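Local structure of catechol 1,2-dioxygenase (Acinetobacter sp., 1DMH) at residues 219-224 with 250-255. The protein uses a ferric iron to split the aromatic ring of catechol between its two hydroxyl-bearing carbons, adding O2 to give cis,cis-muconate. Sequence-based numbering, arbitrary orientation.
Sequences GNRPAH and YDDFAY. With FE (Fe (III) ion), chain C; MCT (4-methylcatechol), chain D.
Arg221 presents the edge of its guanidinium bearing NE and NH2 to the carboxylate of Asp252, NE to OD1 and NH2 to OD2, the latter at 2.7 Å, in a side-on salt bridge. The two planes lie only 8° apart, but each nitrogen, though on the syn side of its oxygen, sits somewhat out of the carboxylate plane, which leaves the two groups slightly stepped. Aspartate suits the place because its two oxygens match NE and NH2 while its short side chain lets OD1 reach back to its own backbone. With CG of Asp252 anti to its backbone N (chi1 177°), OD1 also accepts a hydrogen bond from Ala254 N, 3.1 Å away and above the carboxylate plane, closing an Asx turn at the start of the type I beta turn from Asp252 to Tyr255. Arg221 NE and Ala254 N approach OD1 from opposite faces of the carboxylate, while OD2 accepts from Ala256 N; these bonds should hold the carboxylate firmly and limit rotation of the guanidinium. The Ala254 methyl, small enough to fit, sits 3.7 Å above one guanidinium face, toward its rim.

In this intradiol dioxygenase the bridge joins the start of strand 220-230 to the loop leading to strand 262-268, in the second shell of the ferric site. Bends at chi2 and chi3 carry the arginine round to the substrate, where NH1 makes a weak, strongly bent hydrogen bond to the iron-bound O3 of 4-methylcatechol. His224 NE2 binds the iron at 2.0 Å, while ND1 donates almost straight (175°) to Pro222 O, fixing the ring's rotation. Tyr164 and His226 also bind the metal.

Arg221 CG meets the edge of the Phe253 ring, 3.4 Å from CE1, the guanidinium and ring planes being steeply inclined. Phe253 N bonds to Asn220 O at 2.9 Å, and CZ lies 4.0 Å from the substrate methyl carbon C, a nonpolar contact suited to an aromatic hydrocarbon side chain. Asp252 CB packs against Pro222 CD.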
ATOM      1  N   GLY A 219      -9.411 -17.540  -0.330  1.00 14.20           N
ATOM      2  CA  GLY A 219      -8.396 -17.085   0.598  1.00 14.80           C
ATOM      3  C   GLY A 219      -8.163 -18.041   1.744  1.00 14.74           C
ATOM      4  O   GLY A 219      -7.953 -17.606   2.865  1.00 14.64           O
ATOM      5  N   ASN A 220      -8.167 -19.342   1.459  1.00 15.22           N
ATOM      6  CA  ASN A 220      -7.987 -20.366   2.487  1.00 15.37           C
ATOM      7  C   ASN A 220      -6.640 -21.056   2.573  1.00 15.25           C
ATOM      8  O   ASN A 220      -5.959 -21.260   1.568  1.00 15.45           O
ATOM      9  CB  ASN A 220      -9.031 -21.451   2.299  1.00 16.92           C
ATOM     10  CG  ASN A 220     -10.427 -20.900   2.319  1.00 19.24           C
ATOM     11  OD1 ASN A 220     -10.859 -20.291   3.304  1.00 19.60           O
ATOM     12  ND2 ASN A 220     -11.147 -21.089   1.221  1.00 20.40           N
ATOM     13  N   ARG A 221      -6.283 -21.443   3.797  1.00 14.61           N
ATOM     14  CA  ARG A 221      -5.054 -22.181   4.055  1.00 14.00           C
ATOM     15  C   ARG A 221      -5.448 -23.476   4.755  1.00 13.20           C
ATOM     16  O   ARG A 221      -6.390 -23.495   5.552  1.00 12.94           O
ATOM     17  CB  ARG A 221      -4.102 -21.423   5.009  1.00 14.37           C
ATOM     18  CG  ARG A 221      -3.624 -20.036   4.545  1.00 16.21           C
ATOM     19  CD  ARG A 221      -2.225 -19.788   5.064  1.00 17.51           C
ATOM     20  NE  ARG A 221      -1.355 -20.805   4.483  1.00 20.60           N
ATOM     21  CZ  ARG A 221      -0.140 -21.123   4.904  1.00 23.36           C
ATOM     22  NH1 ARG A 221       0.401 -20.497   5.945  1.00 24.62           N
ATOM     23  NH2 ARG A 221       0.514 -22.124   4.309  1.00 25.88           N
ATOM     24  N   PRO A 222      -4.779 -24.585   4.417  1.00 13.32           N
ATOM     25  CA  PRO A 222      -5.076 -25.867   5.067  1.00 13.12           C
ATOM     26  C   PRO A 222      -4.607 -25.778   6.543  1.00 13.56           C
ATOM     27  O   PRO A 222      -3.841 -24.873   6.896  1.00 14.22           O
ATOM     28  CB  PRO A 222      -4.233 -26.847   4.251  1.00 13.81           C
ATOM     29  CG  PRO A 222      -3.027 -25.971   3.819  1.00 11.90           C
ATOM     30  CD  PRO A 222      -3.781 -24.763   3.339  1.00 13.06           C
ATOM     31  N   ALA A 223      -5.067 -26.686   7.404  1.00 13.10           N
ATOM     32  CA  ALA A 223      -4.635 -26.692   8.810  1.00 12.11           C
ATOM     33  C   ALA A 223      -3.127 -26.965   8.797  1.00 11.60           C
ATOM     34  O   ALA A 223      -2.672 -27.894   8.140  1.00 10.84           O
ATOM     35  CB  ALA A 223      -5.363 -27.783   9.574  1.00 12.09           C
ATOM     36  N   HIS A 224      -2.364 -26.157   9.535  1.00 11.39           N
ATOM     37  CA  HIS A 224      -0.907 -26.279   9.562  1.00 11.07           C
ATOM     38  C   HIS A 224      -0.320 -25.794  10.896  1.00 11.19           C
ATOM     39  O   HIS A 224      -0.976 -25.086  11.673  1.00 11.22           O
ATOM     40  CB  HIS A 224      -0.292 -25.435   8.447  1.00 10.24           C
ATOM     41  CG  HIS A 224      -0.632 -23.986   8.569  1.00 11.29           C
ATOM     42  ND1 HIS A 224      -1.870 -23.484   8.221  1.00 10.42           N
ATOM     43  CD2 HIS A 224       0.053 -22.958   9.117  1.00 10.67           C
ATOM     44  CE1 HIS A 224      -1.932 -22.206   8.550  1.00 11.99           C
ATOM     45  NE2 HIS A 224      -0.778 -21.862   9.095  1.00 12.65           N
ATOM     46  N   TYR A 250      -3.352 -29.099  -1.090  1.00 23.18           N
ATOM     47  CA  TYR A 250      -2.643 -28.750  -2.310  1.00 24.49           C
ATOM     48  C   TYR A 250      -3.288 -27.579  -3.027  1.00 23.55           C
ATOM     49  O   TYR A 250      -3.196 -27.454  -4.252  1.00 23.88           O
ATOM     50  CB  TYR A 250      -2.561 -29.970  -3.237  1.00 27.19           C
ATOM     51  CG  TYR A 250      -1.934 -31.171  -2.568  1.00 30.55           C
ATOM     52  CD1 TYR A 250      -0.540 -31.308  -2.493  1.00 32.50           C
ATOM     53  CD2 TYR A 250      -2.726 -32.130  -1.923  1.00 32.61           C
ATOM     54  CE1 TYR A 250       0.055 -32.370  -1.785  1.00 33.90           C
ATOM     55  CE2 TYR A 250      -2.144 -33.199  -1.210  1.00 33.87           C
ATOM     56  CZ  TYR A 250      -0.758 -33.311  -1.146  1.00 34.64           C
ATOM     57  OH  TYR A 250      -0.193 -34.359  -0.437  1.00 35.98           O
ATOM     58  N   ASP A 251      -3.929 -26.705  -2.262  1.00 21.65           N
ATOM     59  CA  ASP A 251      -4.591 -25.575  -2.859  1.00 20.00           C
ATOM     60  C   ASP A 251      -4.619 -24.456  -1.836  1.00 18.50           C
ATOM     61  O   ASP A 251      -5.645 -23.839  -1.565  1.00 18.59           O
ATOM     62  CB  ASP A 251      -5.993 -26.005  -3.305  1.00 22.21           C
ATOM     63  CG  ASP A 251      -6.742 -24.911  -4.034  1.00 24.63           C
ATOM     64  OD1 ASP A 251      -6.095 -24.020  -4.636  1.00 25.14           O
ATOM     65  OD2 ASP A 251      -7.994 -24.966  -4.030  1.00 26.77           O
ATOM     66  N   ASP A 252      -3.447 -24.219  -1.273  1.00 16.36           N
ATOM     67  CA  ASP A 252      -3.211 -23.199  -0.258  1.00 14.67           C
ATOM     68  C   ASP A 252      -3.171 -21.829  -0.968  1.00 13.35           C
ATOM     69  O   ASP A 252      -2.486 -21.697  -1.976  1.00 12.97           O
ATOM     70  CB  ASP A 252      -1.874 -23.564   0.390  1.00 14.86           C
ATOM     71  CG  ASP A 252      -1.418 -22.593   1.426  1.00 14.86           C
ATOM     72  OD1 ASP A 252      -2.193 -21.729   1.888  1.00 13.92           O
ATOM     73  OD2 ASP A 252      -0.235 -22.723   1.804  1.00 16.83           O
ATOM     74  N   PHE A 253      -3.890 -20.826  -0.466  1.00 11.87           N
ATOM     75  CA  PHE A 253      -3.861 -19.528  -1.130  1.00 12.35           C
ATOM     76  C   PHE A 253      -2.477 -18.856  -0.987  1.00 13.03           C
ATOM     77  O   PHE A 253      -2.140 -17.942  -1.743  1.00 12.38           O
ATOM     78  CB  PHE A 253      -4.966 -18.588  -0.585  1.00 12.39           C
ATOM     79  CG  PHE A 253      -4.511 -17.643   0.517  1.00 13.81           C
ATOM     80  CD1 PHE A 253      -4.470 -18.047   1.850  1.00 14.49           C
ATOM     81  CD2 PHE A 253      -4.126 -16.331   0.206  1.00 13.73           C
ATOM     82  CE1 PHE A 253      -4.047 -17.134   2.867  1.00 14.75           C
ATOM     83  CE2 PHE A 253      -3.707 -15.432   1.205  1.00 14.09           C
ATOM     84  CZ  PHE A 253      -3.670 -15.839   2.538  1.00 14.39           C
ATOM     85  N   ALA A 254      -1.686 -19.323  -0.017  1.00 13.41           N
ATOM     86  CA  ALA A 254      -0.346 -18.775   0.214  1.00 13.91           C
ATOM     87  C   ALA A 254       0.745 -19.641  -0.411  1.00 14.00           C
ATOM     88  O   ALA A 254       1.935 -19.381  -0.206  1.00 14.40           O
ATOM     89  CB  ALA A 254      -0.092 -18.618   1.713  1.00 14.69           C
ATOM     90  N   TYR A 255       0.344 -20.681  -1.140  1.00 13.17           N
ATOM     91  CA  TYR A 255       1.292 -21.563  -1.847  1.00 13.89           C
ATOM     92  C   TYR A 255       2.480 -22.058  -1.003  1.00 14.67           C
ATOM     93  O   TYR A 255       3.611 -22.163  -1.485  1.00 14.64           O
ATOM     94  CB  TYR A 255       1.840 -20.822  -3.064  1.00 13.35           C
ATOM     95  CG  TYR A 255       0.766 -20.215  -3.915  1.00 13.47           C
ATOM     96  CD1 TYR A 255       0.003 -21.014  -4.759  1.00 14.03           C
ATOM     97  CD2 TYR A 255       0.500 -18.833  -3.880  1.00 14.50           C
ATOM     98  CE1 TYR A 255      -1.002 -20.466  -5.562  1.00 14.04           C
ATOM     99  CE2 TYR A 255      -0.509 -18.271  -4.684  1.00 14.25           C
ATOM    100  CZ  TYR A 255      -1.248 -19.107  -5.520  1.00 14.86           C
ATOM    101  OH  TYR A 255      -2.237 -18.613  -6.327  1.00 15.63           O
TER
HETATM  102 FE    FE C 400      -0.284 -20.047   9.884  1.00 15.96          FE
HETATM  103  C1  MCT D 401      -0.811 -16.642   6.173  0.65 22.02           C
HETATM  104  C2  MCT D 401       0.168 -17.483   6.730  0.65 22.11           C
HETATM  105  C3  MCT D 401      -0.169 -18.232   7.877  0.65 21.43           C
HETATM  106  O3  MCT D 401       0.774 -19.058   8.431  0.65 22.31           O
HETATM  107  C4  MCT D 401      -1.424 -18.156   8.457  0.65 21.18           C
HETATM  108  O4  MCT D 401      -1.699 -18.911   9.570  0.65 22.48           O
HETATM  109  C5  MCT D 401      -2.394 -17.344   7.932  0.65 21.74           C
HETATM  110  C6  MCT D 401      -2.065 -16.545   6.723  0.65 22.01           C
HETATM  111  C   MCT D 401      -0.466 -15.812   4.922  0.65 22.40           C
HETATM  112  O   HOH W   1       0.106 -17.590   9.212  0.35  3.70           O